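Transcriptional regulator, MarR family (Methanosarcina mazei, PDB 3S2W) probably binds DNA as a dimeric transcription factor of the MarR family, regulating the expression of target genes. Local coordinates at residues A[128-133]-A[139-144]; A[51-56]-A[119-124]. All coordinates share one frame; numbering follows the deposited sequence.

Contact 1 of 2, residues A[128-133]-A[139-144]; sequences WGEILF and RQRREI
Arg-141 lies across Phe-133, its aliphatic stem on the ring and its guanidinium beyond. Arg-141 CG sits over one ring face, 3.7 Å from the Phe-133 centroid and 17° off the normal, a CH-pi contact. From CG the arginine runs extended to NE, carrying the flat end past the ring until one guanidinium face rests on a methylene, with Arg-141 CZ 3.5 Å from Phe-133 CB. Arginine suits this place because its stem can lie on an aromatic ring while its charged end reaches polar partners. These residues flank the turn joining helix 112-133 to helix 138-157, two helices of the dimerisation region in MarR proteins. Arg-141 NE donates a hydrogen bond to the carbonyl oxygen of Phe-136 in that turn. Glu-130 OE2, its position somewhat doubtful, meets the guanidinium edge near its plane in a weak, nearly straight salt bridge to Arg-141 NH2; its stronger partner is Lys-21 of the second subunit. An alanine in place of Arg-141 would probably take this methylene from the ring face and leave the Phe-136 carbonyl without its NE donor and Glu-130 without one partner. About one turn further along helix 138-157, Ile-144 CG2 lies oblique to the ring, 3.6 Å from Phe-133 CE1.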
# COMPACT_ATOMS: atom_id res chain seq x y z
N TRP A 128 9.39 0.50 12.58
CA TRP A 128 8.05 0.61 12.07
C TRP A 128 7.19 -0.59 12.51
O TRP A 128 6.07 -0.40 13.00
CB TRP A 128 8.09 0.75 10.56
CG TRP A 128 6.75 0.76 9.96
CD1 TRP A 128 6.27 -0.10 9.03
CD2 TRP A 128 5.68 1.64 10.29
NE1 TRP A 128 4.96 0.21 8.74
CE2 TRP A 128 4.57 1.27 9.51
CE3 TRP A 128 5.54 2.72 11.18
CZ2 TRP A 128 3.35 1.95 9.55
CZ3 TRP A 128 4.32 3.38 11.23
CH2 TRP A 128 3.25 3.00 10.41
N GLY A 129 7.71 -1.81 12.36
CA GLY A 129 7.00 -3.00 12.79
C GLY A 129 6.70 -2.93 14.28
O GLY A 129 5.66 -3.38 14.76
N GLU A 130 7.64 -2.33 15.00
CA GLU A 130 7.59 -2.22 16.45
C GLU A 130 6.45 -1.32 16.87
O GLU A 130 5.74 -1.58 17.84
CB GLU A 130 8.89 -1.62 16.95
CG GLU A 130 8.88 -1.27 18.42
CD GLU A 130 8.75 -2.50 19.32
OE1 GLU A 130 8.49 -2.31 20.53
OE2 GLU A 130 8.91 -3.64 18.82
N ILE A 131 6.32 -0.22 16.15
CA ILE A 131 5.19 0.64 16.31
C ILE A 131 3.91 -0.15 15.99
O ILE A 131 2.92 -0.02 16.67
CB ILE A 131 5.33 1.89 15.41
CG1 ILE A 131 6.33 2.86 16.05
CG2 ILE A 131 3.97 2.58 15.21
CD1 ILE A 131 6.59 4.09 15.23
N LEU A 132 3.92 -0.98 14.96
CA LEU A 132 2.67 -1.64 14.61
C LEU A 132 2.25 -2.70 15.64
O LEU A 132 1.06 -2.92 15.86
CB LEU A 132 2.72 -2.24 13.21
CG LEU A 132 2.84 -1.26 12.03
CD1 LEU A 132 2.79 -1.99 10.67
CD2 LEU A 132 1.75 -0.22 12.12
N PHE A 133 3.24 -3.34 16.26
CA PHE A 133 2.98 -4.48 17.15
C PHE A 133 2.74 -4.09 18.60
O PHE A 133 2.46 -4.95 19.44
CB PHE A 133 4.15 -5.45 17.11
CG PHE A 133 4.14 -6.38 15.93
CD1 PHE A 133 2.95 -6.91 15.45
CD2 PHE A 133 5.32 -6.76 15.32
CE1 PHE A 133 2.95 -7.79 14.37
CE2 PHE A 133 5.32 -7.63 14.25
CZ PHE A 133 4.13 -8.15 13.78
N ARG A 139 3.56 -14.66 20.91
CA ARG A 139 2.63 -15.54 20.22
C ARG A 139 1.78 -14.74 19.24
O ARG A 139 1.53 -15.18 18.12
CB ARG A 139 1.70 -16.27 21.19
CG ARG A 139 0.32 -16.56 20.56
CD ARG A 139 -0.60 -17.38 21.46
NE ARG A 139 -0.09 -18.72 21.72
CZ ARG A 139 -0.76 -19.67 22.37
NH1 ARG A 139 -1.99 -19.42 22.82
NH2 ARG A 139 -0.22 -20.87 22.57
N GLN A 140 1.35 -13.55 19.67
CA GLN A 140 0.41 -12.77 18.87
C GLN A 140 1.08 -12.16 17.65
O GLN A 140 0.52 -12.18 16.56
CB GLN A 140 -0.30 -11.71 19.72
CG GLN A 140 -0.55 -12.15 21.16
CD GLN A 140 -1.33 -11.13 21.97
OE1 GLN A 140 -0.76 -10.38 22.78
NE2 GLN A 140 -2.63 -11.11 21.77
N ARG A 141 2.28 -11.61 17.82
CA ARG A 141 3.06 -11.13 16.69
C ARG A 141 3.25 -12.27 15.70
O ARG A 141 3.27 -12.07 14.48
CB ARG A 141 4.43 -10.64 17.16
CG ARG A 141 4.38 -9.33 17.89
CD ARG A 141 5.66 -9.04 18.67
NE ARG A 141 5.40 -7.94 19.60
CZ ARG A 141 6.08 -6.80 19.64
NH1 ARG A 141 5.73 -5.87 20.52
NH2 ARG A 141 7.11 -6.59 18.84
N ARG A 142 3.40 -13.48 16.23
CA ARG A 142 3.77 -14.59 15.38
C ARG A 142 2.63 -15.00 14.48
O ARG A 142 2.83 -15.23 13.30
CB ARG A 142 4.27 -15.78 16.20
CG ARG A 142 4.76 -16.95 15.36
CD ARG A 142 6.16 -16.69 14.80
NE ARG A 142 6.17 -15.76 13.68
CZ ARG A 142 6.03 -16.13 12.41
NH1 ARG A 142 6.05 -15.21 11.44
NH2 ARG A 142 5.85 -17.41 12.11
N GLU A 143 1.42 -15.08 15.02
CA GLU A 143 0.33 -15.61 14.22
C GLU A 143 -0.31 -14.57 13.28
O GLU A 143 -0.97 -14.93 12.31
CB GLU A 143 -0.73 -16.30 15.09
CG GLU A 143 -1.53 -15.40 15.98
CD GLU A 143 -2.72 -16.11 16.57
OE1 GLU A 143 -3.86 -15.81 16.15
OE2 GLU A 143 -2.53 -16.99 17.45
N ILE A 144 -0.09 -13.29 13.58
CA ILE A 144 -0.52 -12.24 12.68
C ILE A 144 0.44 -12.15 11.49
O ILE A 144 0.03 -11.86 10.37
CB ILE A 144 -0.67 -10.87 13.41
CG1 ILE A 144 -0.93 -9.76 12.40
CG2 ILE A 144 0.55 -10.52 14.20
CD1 ILE A 144 -2.37 -9.75 11.87

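Contact 2 of 2, residues A[51-56]-A[119-124]. With SO4 (sulfate ion), chain I.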
# COMPACT_ATOMS: atom_id res chain seq x y z
N GLY A 51 9.70 5.70 -2.31
CA GLY A 51 9.49 4.92 -3.53
C GLY A 51 10.66 4.00 -3.89
O GLY A 51 10.50 3.01 -4.61
N GLN A 52 11.84 4.33 -3.38
CA GLN A 52 13.05 3.55 -3.64
C GLN A 52 13.27 2.45 -2.60
O GLN A 52 14.00 1.49 -2.85
CB GLN A 52 14.24 4.48 -3.64
CG GLN A 52 14.17 5.57 -4.71
CD GLN A 52 15.00 6.77 -4.33
OE1 GLN A 52 16.13 6.63 -3.88
NE2 GLN A 52 14.43 7.96 -4.49
N PHE A 53 12.66 2.61 -1.44
CA PHE A 53 12.90 1.71 -0.33
C PHE A 53 12.64 0.24 -0.66
O PHE A 53 13.45 -0.62 -0.32
CB PHE A 53 12.03 2.12 0.84
CG PHE A 53 12.36 1.42 2.10
CD1 PHE A 53 11.48 0.50 2.65
CD2 PHE A 53 13.55 1.69 2.76
CE1 PHE A 53 11.79 -0.15 3.84
CE2 PHE A 53 13.86 1.05 3.95
CZ PHE A 53 12.98 0.14 4.49
N PRO A 54 11.52 -0.06 -1.34
CA PRO A 54 11.15 -1.44 -1.65
C PRO A 54 12.20 -2.12 -2.54
O PRO A 54 12.57 -3.25 -2.23
CB PRO A 54 9.82 -1.30 -2.40
CG PRO A 54 9.37 0.06 -2.14
CD PRO A 54 10.60 0.89 -1.97
N PHE A 55 12.69 -1.43 -3.58
CA PHE A 55 13.83 -1.92 -4.41
C PHE A 55 15.09 -2.16 -3.58
O PHE A 55 15.66 -3.25 -3.60
CB PHE A 55 14.15 -0.97 -5.59
CG PHE A 55 12.99 -0.80 -6.54
CD1 PHE A 55 12.76 -1.74 -7.54
CD2 PHE A 55 12.11 0.28 -6.41
CE1 PHE A 55 11.68 -1.62 -8.38
CE2 PHE A 55 11.03 0.41 -7.27
CZ PHE A 55 10.81 -0.54 -8.26
N LEU A 56 15.55 -1.15 -2.86
CA LEU A 56 16.70 -1.36 -2.00
C LEU A 56 16.51 -2.63 -1.14
O LEU A 56 17.39 -3.48 -1.11
CB LEU A 56 16.94 -0.13 -1.15
CG LEU A 56 18.40 0.17 -0.81
CD1 LEU A 56 19.26 0.22 -2.07
CD2 LEU A 56 18.50 1.48 -0.02
N PRO A 119 22.19 -2.16 7.51
CA PRO A 119 21.84 -2.17 8.93
C PRO A 119 20.88 -1.04 9.28
O PRO A 119 19.99 -1.20 10.12
CB PRO A 119 23.19 -1.91 9.64
CG PRO A 119 24.21 -2.34 8.67
CD PRO A 119 23.65 -2.07 7.30
N ASP A 120 21.06 0.11 8.63
CA ASP A 120 20.21 1.27 8.87
C ASP A 120 18.79 1.04 8.32
O ASP A 120 17.80 1.31 8.99
CB ASP A 120 20.83 2.53 8.27
CG ASP A 120 22.30 2.72 8.68
OD1 ASP A 120 23.20 2.06 8.07
OD2 ASP A 120 22.56 3.54 9.60
N MSE A 121 18.70 0.54 7.09
CA MSE A 121 17.41 0.25 6.47
C MSE A 121 16.65 -0.82 7.26
O MSE A 121 15.47 -0.65 7.59
CB MSE A 121 17.64 -0.24 5.05
CG MSE A 121 18.38 0.76 4.17
SE MSE A 121 17.42 2.46 3.98
CE MSE A 121 18.27 3.46 5.41
N LYS A 122 17.31 -1.93 7.58
CA LYS A 122 16.60 -2.98 8.28
C LYS A 122 16.13 -2.53 9.66
O LYS A 122 15.07 -2.98 10.15
CB LYS A 122 17.43 -4.27 8.32
CG LYS A 122 17.32 -5.09 7.00
CD LYS A 122 18.10 -6.42 7.05
CE LYS A 122 17.88 -7.26 5.78
NZ LYS A 122 18.86 -8.40 5.65
N LYS A 123 16.89 -1.62 10.27
CA LYS A 123 16.53 -1.08 11.59
C LYS A 123 15.33 -0.14 11.53
O LYS A 123 14.47 -0.14 12.42
CB LYS A 123 17.72 -0.33 12.20
CG LYS A 123 17.41 0.24 13.57
CD LYS A 123 18.40 1.33 13.93
CE LYS A 123 18.30 1.77 15.40
NZ LYS A 123 19.19 2.94 15.69
N ILE A 124 15.28 0.68 10.48
CA ILE A 124 14.14 1.55 10.22
C ILE A 124 12.87 0.72 10.00
O ILE A 124 11.82 1.09 10.50
CB ILE A 124 14.35 2.39 8.96
CG1 ILE A 124 15.47 3.41 9.17
CG2 ILE A 124 13.08 3.07 8.61
CD1 ILE A 124 15.15 4.43 10.21
S SO4 I . 10.73 8.65 -4.61
O1 SO4 I . 9.92 9.02 -5.76
O2 SO4 I . 11.56 7.50 -4.97
O3 SO4 I . 11.60 9.77 -4.23
O4 SO4 I . 9.83 8.29 -3.51
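The start of helix 53-61, in the helical framework of the winged helix-turn-helix domain, meets the long helix 112-133 here through a Met-aromatic contact. Met-121, present as selenomethionine, brings its SE to the rim of Phe-53, 3.8 Å from Phe-53 CE2. The selenium lies 5.1 Å from the ring centroid and 84° off the normal, so it faces the ring's C-H edge, not its pi cloud. Phe-53 CG stands anti to the backbone N (chi1 -170°), which lets the ring's far edge reach Met-121. The Met-121 chain folds at chi2 and chi3, laying its heavy atom beside that rim; a long, flexible and polarisable side chain can bend to reach the ring's edge. Leu-56, one turn after Phe-53, adds a looser touch, its CD2 4.3 Å from Met-121 CG. Ile-39 on Phe-53 and Ile-43 on Met-121 bring in helix 23-43. At the other end of the segment, the backbone N of Gly-51 gives a 2.9 Å hydrogen bond to O4 of a sulfate, probably picked up from the crystallisation medium. Apolar packing without hydrogen bonds, tying a helix of the winged helix-turn-helix lobe to the long helix that leads on to the dimer region, fits the MarR fold.

Overall arrangement
Both contacts use helix 112-133, at successive places along it, and their centres lie about 19 Å apart. Contact 2 is the inner one, its centre about 8 Å from the chain centre, and joins residues far apart in sequence; contact 1 lies about 16 Å out, between consecutive helices, and is only partly buried. Their chemistry follows: contact 2 relies on apolar side chains alone across the helices, whereas contact 1 mixes an aromatic ring and an isoleucine with charged groups that also reach the second subunit. Contact 1 thus belongs with the dimer interface, while contact 2 joins the same helix to the probable DNA-binding lobe; the second subunit also packs on Pro-54 and Lys-122 there.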